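Local coordinates for manganese-dependent inorganic pyrophosphatase (Methanocaldococcus jannaschii, PDB 2EB0), which hydrolyses inorganic diphosphate to two phosphates as a probable family II, manganese-dependent pyrophosphatase that binds two metal ions per subunit, at residues B[130-135]-B[168-173]; B[106-111]-B[158-163]; B[248-253]-B[261-266]; B[56-61]-B[77-82]. All blocks are in the same frame, centred on the assembly; numbering follows the deposited sequence.

Contact 1 of 4, residues B[130-135]-B[168-173]; sequences KELKPD and AEIAGI
Pro134 makes the tightest touch with the end of helix 158-171: its CB lies 3.2 Å from the backbone O of Ile170. One residue on, the methyl of Ala171 rests 3.4 Å from the carbonyl O of Pro134, and a CA-H...O contact from Ala171 CA to the same oxygen accompanies it. The backbones come close here, Pro134 CA and Ala171 CA 3.9 Å apart, where the small Ala171 side chain takes little room. Ile170 does the rest with both branches. Its CG2, anti to the backbone N, reaches the carbonyl O of Leu132 at 3.5 Å and also meets Pro134 CA, while CG1 turns beside the backbone N and carries CD1 to within 4.4 Å of Leu132 CD1. The contact thus sets the first turn of helix 134-148 against the last turn of helix 158-171, two helices packed at the protein surface, the first beginning within the DHH family region. Lys133 is the N-cap residue of the first helix, and Pro134 suits the position after it, since a first-turn proline has no N-H to leave without a partner. At the other helix end Gly172 leaves the helical conformation with a positive phi of 73°, which glycine adopts easily. The Lys133 chain, bent at chi2 (-56°), brings NZ to Glu131 OE2 in a salt bridge of 3.2 Å, weak as a hydrogen bond. Further out, Tyr117 OH bonds Leu132 N and Tyr23 OH bonds the carbonyl of Glu131, while Ala137 and Phe118 pack on Ile170.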
loop_
_atom_site.group_PDB
_atom_site.type_symbol
_atom_site.label_atom_id
_atom_site.label_comp_id
_atom_site.label_asym_id
_atom_site.label_seq_id
_atom_site.Cartn_x
_atom_site.Cartn_y
_atom_site.Cartn_z
ATOM N N LYS B 130 24.177 0.730 7.887
ATOM C CA LYS B 130 25.170 1.788 8.040
ATOM C C LYS B 130 24.841 2.607 9.290
ATOM O O LYS B 130 23.758 2.470 9.858
ATOM C CB LYS B 130 25.166 2.654 6.779
ATOM C CG LYS B 130 25.359 1.815 5.519
ATOM C CD LYS B 130 25.116 2.575 4.234
ATOM C CE LYS B 130 26.314 3.397 3.826
ATOM N NZ LYS B 130 26.084 4.040 2.501
ATOM N N GLU B 131 25.770 3.442 9.740
ATOM C CA GLU B 131 25.510 4.237 10.929
ATOM C C GLU B 131 24.912 5.599 10.603
ATOM O O GLU B 131 25.336 6.271 9.667
ATOM C CB GLU B 131 26.790 4.432 11.742
ATOM C CG GLU B 131 26.589 5.332 12.952
ATOM C CD GLU B 131 27.863 5.589 13.730
ATOM O OE1 GLU B 131 27.808 6.367 14.704
ATOM O OE2 GLU B 131 28.916 5.020 13.379
ATOM N N LEU B 132 23.932 6.007 11.395
ATOM C CA LEU B 132 23.286 7.299 11.195
ATOM C C LEU B 132 24.142 8.400 11.802
ATOM O O LEU B 132 24.167 8.575 13.017
ATOM C CB LEU B 132 21.914 7.329 11.870
ATOM C CG LEU B 132 20.712 7.858 11.092
ATOM C CD1 LEU B 132 19.746 8.491 12.096
ATOM C CD2 LEU B 132 21.135 8.877 10.050
ATOM N N LYS B 133 24.838 9.145 10.957
ATOM C CA LYS B 133 25.677 10.229 11.434
ATOM C C LYS B 133 24.820 11.409 11.882
ATOM O O LYS B 133 23.649 11.514 11.517
ATOM C CB LYS B 133 26.651 10.664 10.329
ATOM C CG LYS B 133 27.691 9.601 9.993
ATOM C CD LYS B 133 28.451 9.204 11.249
ATOM C CE LYS B 133 29.342 7.997 11.027
ATOM N NZ LYS B 133 30.163 7.714 12.238
ATOM N N PRO B 134 25.398 12.314 12.683
ATOM C CA PRO B 134 24.682 13.489 13.182
ATOM C C PRO B 134 24.026 14.343 12.100
ATOM O O PRO B 134 22.891 14.800 12.274
ATOM C CB PRO B 134 25.757 14.249 13.951
ATOM C CG PRO B 134 27.004 13.837 13.276
ATOM C CD PRO B 134 26.807 12.360 13.095
ATOM N N ASP B 135 24.726 14.561 10.990
ATOM C CA ASP B 135 24.155 15.368 9.915
ATOM C C ASP B 135 22.873 14.764 9.349
ATOM O O ASP B 135 21.857 15.453 9.260
ATOM C CB ASP B 135 25.173 15.610 8.789
ATOM C CG ASP B 135 25.769 14.328 8.233
ATOM O OD1 ASP B 135 26.562 14.443 7.270
ATOM O OD2 ASP B 135 25.463 13.219 8.742
ATOM N N ALA B 168 17.569 14.070 17.794
ATOM C CA ALA B 168 18.152 15.300 18.329
ATOM C C ALA B 168 19.422 14.954 19.103
ATOM O O ALA B 168 20.410 15.693 19.072
ATOM C CB ALA B 168 17.154 16.001 19.258
ATOM N N GLU B 169 19.380 13.820 19.794
ATOM C CA GLU B 169 20.518 13.349 20.578
ATOM C C GLU B 169 21.723 13.081 19.684
ATOM O O GLU B 169 22.850 13.446 20.022
ATOM C CB GLU B 169 20.143 12.068 21.329
ATOM C CG GLU B 169 21.299 11.411 22.064
ATOM C CD GLU B 169 20.896 10.120 22.762
ATOM O OE1 GLU B 169 21.785 9.447 23.326
ATOM O OE2 GLU B 169 19.694 9.776 22.749
ATOM N N ILE B 170 21.480 12.441 18.544
ATOM C CA ILE B 170 22.549 12.120 17.606
ATOM C C ILE B 170 23.040 13.360 16.867
ATOM O O ILE B 170 24.246 13.540 16.679
ATOM C CB ILE B 170 22.085 11.086 16.553
ATOM C CG1 ILE B 170 21.592 9.815 17.249
ATOM C CG2 ILE B 170 23.227 10.764 15.598
ATOM C CD1 ILE B 170 21.005 8.798 16.302
ATOM N N ALA B 171 22.100 14.209 16.453
ATOM C CA ALA B 171 22.427 15.423 15.709
ATOM C C ALA B 171 23.023 16.506 16.595
ATOM O O ALA B 171 23.478 17.541 16.103
ATOM C CB ALA B 171 21.177 15.959 15.008
ATOM N N GLY B 172 23.021 16.275 17.901
ATOM C CA GLY B 172 23.560 17.271 18.803
ATOM C C GLY B 172 22.665 18.488 18.944
ATOM O O GLY B 172 23.150 19.587 19.191
ATOM N N ILE B 173 21.359 18.303 18.775
ATOM C CA ILE B 173 20.402 19.397 18.917
ATOM C C ILE B 173 19.824 19.311 20.330
ATOM O O ILE B 173 18.960 18.474 20.610
ATOM C CB ILE B 173 19.237 19.285 17.906
ATOM C CG1 ILE B 173 19.772 19.215 16.478
ATOM C CG2 ILE B 173 18.316 20.486 18.056
ATOM C CD1 ILE B 173 20.410 20.492 16.004
#

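Contact 2 of 4, residues B[106-111]-B[158-163]; sequences VGSTAT and DLDKEM
The loop leading into helix 109-118 runs beside the dimanganese centre of the DHH domain, and helix 158-171 meets it through one buried carboxylate. Asp160 CG is anti to its own carbonyl carbon (chi1 -65°), which carries the carboxylate across to the loop. There OD2 receives the N-H of Gly107 through its syn lone pair, at 2.9 Å, and OD1 takes a second, weak bond from the same nitrogen. OD1 also accepts from Thr111 OG1 at 2.6 Å, using its anti lone pair, so Gly107 N and Thr111 OG1 grip the group across the contact, and Thr157 OG1 adds a third partner at OD2. Gly107 suits its place because a CB there would collide with OD1. Thr111 is used at both branches: OG1, beside the backbone N, faces the acid and accepts from Ser108 OG at 3.0 Å, while CG2, anti to N, presses on Leu159 CD2 at a tight 3.4 Å. Leu159 CD1 meanwhile meets Val106 CG1 at 3.9 Å, so methyls seal one flank of the polar cluster. An alanine in place of Asp160 would remove both oxygens and would probably leave Gly107 N and Thr111 OG1 without these buried acceptors, loosening the loop. The side chain of Ser108, the N-cap residue, is about 5 Å from a bound manganese ion. Thr109 bonds to Asp13 and Asp66, and the carbonyl of Val106 to His88 ND1, so Asp160 probably helps to position second-shell groups behind the metal ligands, consistent with a family II pyrophosphatase active site.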
loop_
_atom_site.group_PDB
_atom_site.type_symbol
_atom_site.label_atom_id
_atom_site.label_comp_id
_atom_site.label_asym_id
_atom_site.label_seq_id
_atom_site.Cartn_x
_atom_site.Cartn_y
_atom_site.Cartn_z
ATOM N N VAL B 106 1.998 7.986 10.136
ATOM C CA VAL B 106 2.646 8.834 11.136
ATOM C C VAL B 106 2.847 10.255 10.606
ATOM O O VAL B 106 2.370 10.600 9.526
ATOM C CB VAL B 106 4.018 8.277 11.575
ATOM C CG1 VAL B 106 3.824 7.066 12.465
ATOM C CG2 VAL B 106 4.854 7.912 10.354
ATOM N N GLY B 107 3.564 11.074 11.370
ATOM C CA GLY B 107 3.777 12.453 10.976
ATOM C C GLY B 107 4.657 12.687 9.764
ATOM O O GLY B 107 4.510 13.701 9.083
ATOM N N SER B 108 5.573 11.768 9.479
ATOM C CA SER B 108 6.454 11.967 8.340
ATOM C C SER B 108 7.126 10.700 7.875
ATOM O O SER B 108 7.225 9.719 8.620
ATOM C CB SER B 108 7.552 12.973 8.687
ATOM O OG SER B 108 8.522 12.376 9.534
ATOM N N THR B 109 7.610 10.742 6.638
ATOM C CA THR B 109 8.313 9.607 6.066
ATOM C C THR B 109 9.605 9.402 6.863
ATOM O O THR B 109 10.071 8.271 7.039
ATOM C CB THR B 109 8.650 9.862 4.589
ATOM O OG1 THR B 109 7.435 10.118 3.865
ATOM C CG2 THR B 109 9.362 8.659 3.988
ATOM N N ALA B 110 10.164 10.505 7.358
ATOM C CA ALA B 110 11.395 10.463 8.140
ATOM C C ALA B 110 11.202 9.614 9.401
ATOM O O ALA B 110 12.094 8.858 9.788
ATOM C CB ALA B 110 11.827 11.886 8.509
ATOM N N THR B 111 10.038 9.744 10.034
ATOM C CA THR B 111 9.713 8.976 11.228
ATOM C C THR B 111 9.775 7.480 10.932
ATOM O O THR B 111 10.348 6.712 11.702
ATOM C CB THR B 111 8.296 9.315 11.741
ATOM O OG1 THR B 111 8.232 10.703 12.060
ATOM C CG2 THR B 111 7.956 8.509 12.999
ATOM N N ASP B 158 2.953 9.622 18.894
ATOM C CA ASP B 158 3.967 9.453 19.929
ATOM C C ASP B 158 5.275 9.043 19.286
ATOM O O ASP B 158 6.342 9.464 19.714
ATOM C CB ASP B 158 3.529 8.387 20.943
ATOM C CG ASP B 158 2.397 8.860 21.844
ATOM O OD1 ASP B 158 1.896 8.045 22.646
ATOM O OD2 ASP B 158 2.010 10.045 21.760
ATOM N N LEU B 159 5.180 8.229 18.242
ATOM C CA LEU B 159 6.362 7.758 17.534
ATOM C C LEU B 159 7.153 8.957 17.012
ATOM O O LEU B 159 8.369 9.013 17.163
ATOM C CB LEU B 159 5.960 6.846 16.361
ATOM C CG LEU B 159 7.002 5.838 15.857
ATOM C CD1 LEU B 159 6.545 5.227 14.530
ATOM C CD2 LEU B 159 8.334 6.517 15.669
ATOM N N ASP B 160 6.458 9.910 16.399
ATOM C CA ASP B 160 7.108 11.099 15.866
ATOM C C ASP B 160 7.940 11.791 16.955
ATOM O O ASP B 160 9.101 12.143 16.740
ATOM C CB ASP B 160 6.058 12.072 15.305
ATOM C CG ASP B 160 5.316 11.505 14.084
ATOM O OD1 ASP B 160 5.931 11.379 12.995
ATOM O OD2 ASP B 160 4.116 11.178 14.209
ATOM N N LYS B 161 7.352 11.971 18.127
ATOM C CA LYS B 161 8.051 12.631 19.226
ATOM C C LYS B 161 9.215 11.789 19.734
ATOM O O LYS B 161 10.309 12.298 19.952
ATOM C CB LYS B 161 7.082 12.914 20.376
ATOM C CG LYS B 161 5.891 13.772 19.996
ATOM C CD LYS B 161 5.220 14.315 21.236
ATOM C CE LYS B 161 3.921 15.026 20.917
ATOM N NZ LYS B 161 2.848 14.074 20.513
ATOM N N GLU B 162 8.967 10.498 19.913
ATOM C CA GLU B 162 9.984 9.570 20.405
ATOM C C GLU B 162 11.196 9.566 19.476
ATOM O O GLU B 162 12.343 9.600 19.916
ATOM C CB GLU B 162 9.383 8.169 20.496
ATOM C CG GLU B 162 10.360 7.086 20.896
ATOM C CD GLU B 162 9.734 5.704 20.854
ATOM O OE1 GLU B 162 10.451 4.718 21.131
ATOM O OE2 GLU B 162 8.523 5.606 20.545
ATOM N N MET B 163 10.925 9.543 18.180
ATOM C CA MET B 163 11.985 9.532 17.197
ATOM C C MET B 163 12.733 10.860 17.163
ATOM O O MET B 163 13.959 10.883 17.059
ATOM C CB MET B 163 11.405 9.188 15.829
ATOM C CG MET B 163 12.197 8.114 15.124
ATOM S SD MET B 163 12.101 6.405 15.767
ATOM C CE MET B 163 12.067 6.578 17.554
#

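Contact 3 of 4, residues B[248-253]-B[261-266]; sequences LIVFLI and SEALVV
Val266 O is gripped twice from the neighbouring strand: Ile249 N donates to it at 2.8 Å, in the carbonyl plane and with an N-H...O angle of 159°, and Leu248 CA adds a CA-H...O contact at 3.4 Å. Val266 N returns a bond to Ile249 O. The same two-bond exchange joins Phe251 with Leu264 and Ile253 with Glu262. Phe251 O accepts Leu264 N at 2.9 Å, the donor standing above the carbonyl plane, while Leu264 O accepts Phe251 N at 3.1 Å, on a lone pair, and takes a short CA-H...O contact from Val250 CA, also at 3.1 Å. The straightest bond is Ile253 N to Glu262 O, at 178°. These three hydrogen-bonded pairs alternate with the non-hydrogen-bonded pairs Val250-Val265 and Leu252-Ala263, the regular pattern of an antiparallel beta hairpin, here within the mixed sheet of the DHHA2 domain. Beta-branched and leucine side chains suit strands covered by helices on both faces. Ala263 CB touches both Val250 CG1 and Leu252 CD2, 4.1 Å from each, and Phe272 of helix 269-275 lies over this face. On the face of Ile249, Phe251 and Ile253, Phe251 CB meets Leu264 CB at 4.1 Å while its ring, with CG anti to N, leads on to Leu237 of helix 230-243. Glu262 runs alongside Ile253, and its OE1 ends in a salt bridge with Lys230. Beyond the hairpin, the other edge of strand 248-255 pairs with strand 211-220.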
loop_
_atom_site.group_PDB
_atom_site.type_symbol
_atom_site.label_atom_id
_atom_site.label_comp_id
_atom_site.label_asym_id
_atom_site.label_seq_id
_atom_site.Cartn_x
_atom_site.Cartn_y
_atom_site.Cartn_z
ATOM N N LEU B 248 -11.550 20.938 -9.374
ATOM C CA LEU B 248 -11.577 21.697 -8.121
ATOM C C LEU B 248 -10.198 22.007 -7.548
ATOM O O LEU B 248 -9.257 21.205 -7.660
ATOM C CB LEU B 248 -12.366 20.934 -7.050
ATOM C CG LEU B 248 -12.210 21.420 -5.599
ATOM C CD1 LEU B 248 -12.919 22.759 -5.390
ATOM C CD2 LEU B 248 -12.776 20.360 -4.658
ATOM N N ILE B 249 -10.094 23.175 -6.920
ATOM C CA ILE B 249 -8.855 23.607 -6.284
ATOM C C ILE B 249 -9.163 24.220 -4.917
ATOM O O ILE B 249 -10.081 25.035 -4.772
ATOM C CB ILE B 249 -8.079 24.651 -7.133
ATOM C CG1 ILE B 249 -7.438 23.968 -8.346
ATOM C CG2 ILE B 249 -6.999 25.315 -6.278
ATOM C CD1 ILE B 249 -6.573 24.886 -9.192
ATOM N N VAL B 250 -8.397 23.788 -3.922
ATOM C CA VAL B 250 -8.526 24.256 -2.547
ATOM C C VAL B 250 -7.129 24.689 -2.115
ATOM O O VAL B 250 -6.163 23.944 -2.298
ATOM C CB VAL B 250 -9.004 23.119 -1.613
ATOM C CG1 VAL B 250 -8.996 23.586 -0.161
ATOM C CG2 VAL B 250 -10.388 22.653 -2.028
ATOM N N PHE B 251 -7.018 25.900 -1.574
ATOM C CA PHE B 251 -5.737 26.403 -1.107
ATOM C C PHE B 251 -5.872 26.702 0.370
ATOM O O PHE B 251 -6.710 27.515 0.777
ATOM C CB PHE B 251 -5.337 27.675 -1.830
ATOM C CG PHE B 251 -3.897 28.036 -1.638
ATOM C CD1 PHE B 251 -2.908 27.397 -2.375
ATOM C CD2 PHE B 251 -3.522 28.988 -0.693
ATOM C CE1 PHE B 251 -1.565 27.698 -2.175
ATOM C CE2 PHE B 251 -2.183 29.294 -0.485
ATOM C CZ PHE B 251 -1.201 28.646 -1.229
ATOM N N LEU B 252 -5.036 26.049 1.165
ATOM C CA LEU B 252 -5.075 26.208 2.607
ATOM C C LEU B 252 -4.122 27.260 3.156
ATOM O O LEU B 252 -2.896 27.114 3.068
ATOM C CB LEU B 252 -4.768 24.867 3.281
ATOM C CG LEU B 252 -5.636 23.693 2.836
ATOM C CD1 LEU B 252 -5.088 22.396 3.416
ATOM C CD2 LEU B 252 -7.079 23.927 3.250
ATOM N N ILE B 253 -4.686 28.330 3.709
ATOM C CA ILE B 253 -3.869 29.357 4.339
ATOM C C ILE B 253 -3.875 28.880 5.787
ATOM O O ILE B 253 -4.820 29.133 6.521
ATOM C CB ILE B 253 -4.512 30.741 4.256
ATOM C CG1 ILE B 253 -4.624 31.166 2.792
ATOM C CG2 ILE B 253 -3.679 31.745 5.044
ATOM C CD1 ILE B 253 -5.325 32.514 2.584
ATOM N N SER B 261 -7.116 26.467 9.237
ATOM C CA SER B 261 -6.821 26.877 7.876
ATOM C C SER B 261 -7.972 27.578 7.192
ATOM O O SER B 261 -9.122 27.174 7.330
ATOM C CB SER B 261 -6.422 25.666 7.029
ATOM O OG SER B 261 -5.252 25.045 7.530
ATOM N N GLU B 262 -7.654 28.634 6.454
ATOM C CA GLU B 262 -8.669 29.344 5.696
ATOM C C GLU B 262 -8.616 28.654 4.345
ATOM O O GLU B 262 -7.591 28.687 3.670
ATOM C CB GLU B 262 -8.322 30.822 5.518
ATOM C CG GLU B 262 -9.456 31.618 4.892
ATOM C CD GLU B 262 -9.047 33.019 4.467
ATOM O OE1 GLU B 262 -8.303 33.690 5.215
ATOM O OE2 GLU B 262 -9.489 33.457 3.384
ATOM N N ALA B 263 -9.706 28.011 3.956
ATOM C CA ALA B 263 -9.722 27.327 2.678
ATOM C C ALA B 263 -10.283 28.193 1.564
ATOM O O ALA B 263 -11.373 28.740 1.691
ATOM C CB ALA B 263 -10.532 26.046 2.790
ATOM N N LEU B 264 -9.523 28.325 0.483
ATOM C CA LEU B 264 -9.970 29.077 -0.687
ATOM C C LEU B 264 -10.545 28.006 -1.604
ATOM O O LEU B 264 -9.878 27.006 -1.883
ATOM C CB LEU B 264 -8.803 29.773 -1.380
ATOM C CG LEU B 264 -7.964 30.778 -0.585
ATOM C CD1 LEU B 264 -6.990 31.464 -1.537
ATOM C CD2 LEU B 264 -8.858 31.812 0.075
ATOM N N VAL B 265 -11.774 28.206 -2.071
ATOM C CA VAL B 265 -12.417 27.209 -2.914
ATOM C C VAL B 265 -12.682 27.674 -4.341
ATOM O O VAL B 265 -13.374 28.664 -4.570
ATOM C CB VAL B 265 -13.734 26.737 -2.266
ATOM C CG1 VAL B 265 -14.333 25.589 -3.067
ATOM C CG2 VAL B 265 -13.468 26.297 -0.836
ATOM N N VAL B 266 -12.126 26.936 -5.298
ATOM C CA VAL B 266 -12.268 27.260 -6.710
ATOM C C VAL B 266 -12.770 26.065 -7.522
ATOM O O VAL B 266 -12.196 24.969 -7.459
ATOM C CB VAL B 266 -10.917 27.709 -7.302
ATOM C CG1 VAL B 266 -11.141 28.403 -8.637
ATOM C CG2 VAL B 266 -10.199 28.624 -6.325
#

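Contact 4 of 4, residues B[56-61]-B[77-82]; sequences SAKGKE and LEEGKL
Strands 61-65 and 81-87 are parallel neighbours in the DHH-domain sheet, and this contact is where they start, at the Glu61-Lys81 bridge. Backbone bonding comes first. Lys81 N donates to Lys60 O at 2.8 Å, nearly along the C=O axis, and Glu61 CA makes a CA-H...O contact with Lys81 O. A type II turn from Ala57 to Lys60, closed by Lys60 N to Ala57 O at 2.8 Å, delivers that carbonyl; Gly59 suits its third position, where phi is 74°. Ala57 supplies the main apolar packing, its methyl lying 4.0 Å from Gly80 CA and 4.1 Å from Leu77 CA. Glycine fits opposite it because a CB at Gly80 would collide with this methyl. Charged side chains lie on the outer side. Glu61 and Lys81 lie side by side on one face, Glu61 CG against Lys81 CB, although the carboxylate of Glu61 pairs with Arg2 of strand 2-5. Lys60 NZ turns back to bond Ser56 O at 2.9 Å. Lys58 and Glu79 cross obliquely, their charged atoms not touching: Glu79 OE2 lies against the methylenes, 3.6 Å from Lys58 CE, while Lys58 NZ stays 4.9 Å from that oxygen.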
loop_
_atom_site.group_PDB
_atom_site.type_symbol
_atom_site.label_atom_id
_atom_site.label_comp_id
_atom_site.label_asym_id
_atom_site.label_seq_id
_atom_site.Cartn_x
_atom_site.Cartn_y
_atom_site.Cartn_z
ATOM N N SER B 56 12.689 12.490 -15.574
ATOM C CA SER B 56 12.190 11.316 -16.269
ATOM C C SER B 56 12.620 10.025 -15.586
ATOM O O SER B 56 13.772 9.874 -15.191
ATOM C CB SER B 56 12.685 11.332 -17.719
ATOM O OG SER B 56 12.344 10.134 -18.387
ATOM N N ALA B 57 11.684 9.090 -15.457
ATOM C CA ALA B 57 11.975 7.821 -14.810
ATOM C C ALA B 57 12.417 6.778 -15.821
ATOM O O ALA B 57 12.895 5.709 -15.443
ATOM C CB ALA B 57 10.748 7.325 -14.068
ATOM N N LYS B 58 12.264 7.087 -17.104
ATOM C CA LYS B 58 12.634 6.141 -18.156
ATOM C C LYS B 58 14.033 5.555 -17.994
ATOM O O LYS B 58 15.016 6.285 -17.877
ATOM C CB LYS B 58 12.517 6.803 -19.531
ATOM C CG LYS B 58 12.628 5.821 -20.684
ATOM C CD LYS B 58 12.383 6.498 -22.023
ATOM C CE LYS B 58 12.435 5.490 -23.155
ATOM N NZ LYS B 58 13.705 4.706 -23.156
ATOM N N GLY B 59 14.113 4.229 -17.981
ATOM C CA GLY B 59 15.396 3.563 -17.849
ATOM C C GLY B 59 15.998 3.623 -16.460
ATOM O O GLY B 59 17.146 3.218 -16.258
ATOM N N LYS B 60 15.226 4.122 -15.499
ATOM C CA LYS B 60 15.697 4.234 -14.123
ATOM C C LYS B 60 14.988 3.269 -13.176
ATOM O O LYS B 60 13.843 2.882 -13.413
ATOM C CB LYS B 60 15.473 5.661 -13.600
ATOM C CG LYS B 60 16.216 6.753 -14.340
ATOM C CD LYS B 60 15.954 8.120 -13.705
ATOM C CE LYS B 60 16.813 9.218 -14.337
ATOM N NZ LYS B 60 16.524 9.422 -15.784
ATOM N N GLU B 61 15.677 2.872 -12.111
ATOM C CA GLU B 61 15.050 2.024 -11.108
ATOM C C GLU B 61 14.648 3.018 -10.026
ATOM O O GLU B 61 15.498 3.702 -9.439
ATOM C CB GLU B 61 16.018 0.981 -10.559
ATOM C CG GLU B 61 16.173 -0.236 -11.459
ATOM C CD GLU B 61 16.957 -1.351 -10.792
ATOM O OE1 GLU B 61 17.153 -2.412 -11.425
ATOM O OE2 GLU B 61 17.378 -1.164 -9.631
ATOM N N LEU B 77 6.331 7.776 -14.837
ATOM C CA LEU B 77 6.670 6.800 -13.800
ATOM C C LEU B 77 6.639 5.396 -14.399
ATOM O O LEU B 77 7.547 4.595 -14.186
ATOM C CB LEU B 77 5.660 6.874 -12.650
ATOM C CG LEU B 77 6.140 6.598 -11.220
ATOM C CD1 LEU B 77 4.917 6.289 -10.361
ATOM C CD2 LEU B 77 7.130 5.438 -11.176
ATOM N N GLU B 78 5.578 5.125 -15.154
ATOM C CA GLU B 78 5.351 3.843 -15.814
ATOM C C GLU B 78 6.553 3.297 -16.572
ATOM O O GLU B 78 6.833 2.099 -16.526
ATOM C CB GLU B 78 4.187 3.977 -16.790
ATOM C CG GLU B 78 4.332 5.177 -17.714
ATOM C CD GLU B 78 3.518 5.049 -18.981
ATOM O OE1 GLU B 78 2.283 4.889 -18.888
ATOM O OE2 GLU B 78 4.118 5.110 -20.075
ATOM N N GLU B 79 7.253 4.168 -17.287
ATOM C CA GLU B 79 8.407 3.744 -18.066
ATOM C C GLU B 79 9.627 3.433 -17.215
ATOM O O GLU B 79 10.653 2.980 -17.723
ATOM C CB GLU B 79 8.747 4.799 -19.117
ATOM C CG GLU B 79 7.852 4.727 -20.344
ATOM C CD GLU B 79 8.227 5.741 -21.400
ATOM O OE1 GLU B 79 7.816 6.910 -21.272
ATOM O OE2 GLU B 79 8.946 5.369 -22.352
ATOM N N GLY B 80 9.510 3.675 -15.916
ATOM C CA GLY B 80 10.610 3.392 -15.020
ATOM C C GLY B 80 10.405 2.032 -14.389
ATOM O O GLY B 80 9.401 1.376 -14.636
ATOM N N LYS B 81 11.359 1.607 -13.572
ATOM C CA LYS B 81 11.277 0.321 -12.894
ATOM C C LYS B 81 11.047 0.592 -11.403
ATOM O O LYS B 81 12.005 0.749 -10.641
ATOM C CB LYS B 81 12.584 -0.446 -13.102
ATOM C CG LYS B 81 12.476 -1.955 -13.019
ATOM C CD LYS B 81 12.475 -2.462 -11.592
ATOM C CE LYS B 81 12.563 -3.986 -11.570
ATOM N NZ LYS B 81 12.555 -4.541 -10.189
ATOM N N LEU B 82 9.775 0.645 -10.999
ATOM C CA LEU B 82 9.398 0.909 -9.607
ATOM C C LEU B 82 9.840 -0.222 -8.674
ATOM O O LEU B 82 9.319 -1.336 -8.749
ATOM C CB LEU B 82 7.881 1.084 -9.500
ATOM C CG LEU B 82 7.329 2.267 -8.696
ATOM C CD1 LEU B 82 5.855 2.008 -8.368
ATOM C CD2 LEU B 82 8.126 2.459 -7.415
#

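In the fold
Contacts 2 and 3 are buried, contact 1 lies at the surface and contact 4 is partly buried at a sheet margin. Contacts 1 and 2 share helix 158-171, gripping its last and first turns, with centres about 16 Å apart. Near the manganese site the helix is joined by hydrogen bonds to one buried carboxylate; at its far end only apolar and carbonyl touches remain. Contact 4 starts parallel strands in the DHH family region with a single backbone bond and a border of charged side chains. Contact 3, in the DHHA2 domain and across the chain's centre from contact 1, relies on six backbone bonds and hydrocarbon faces.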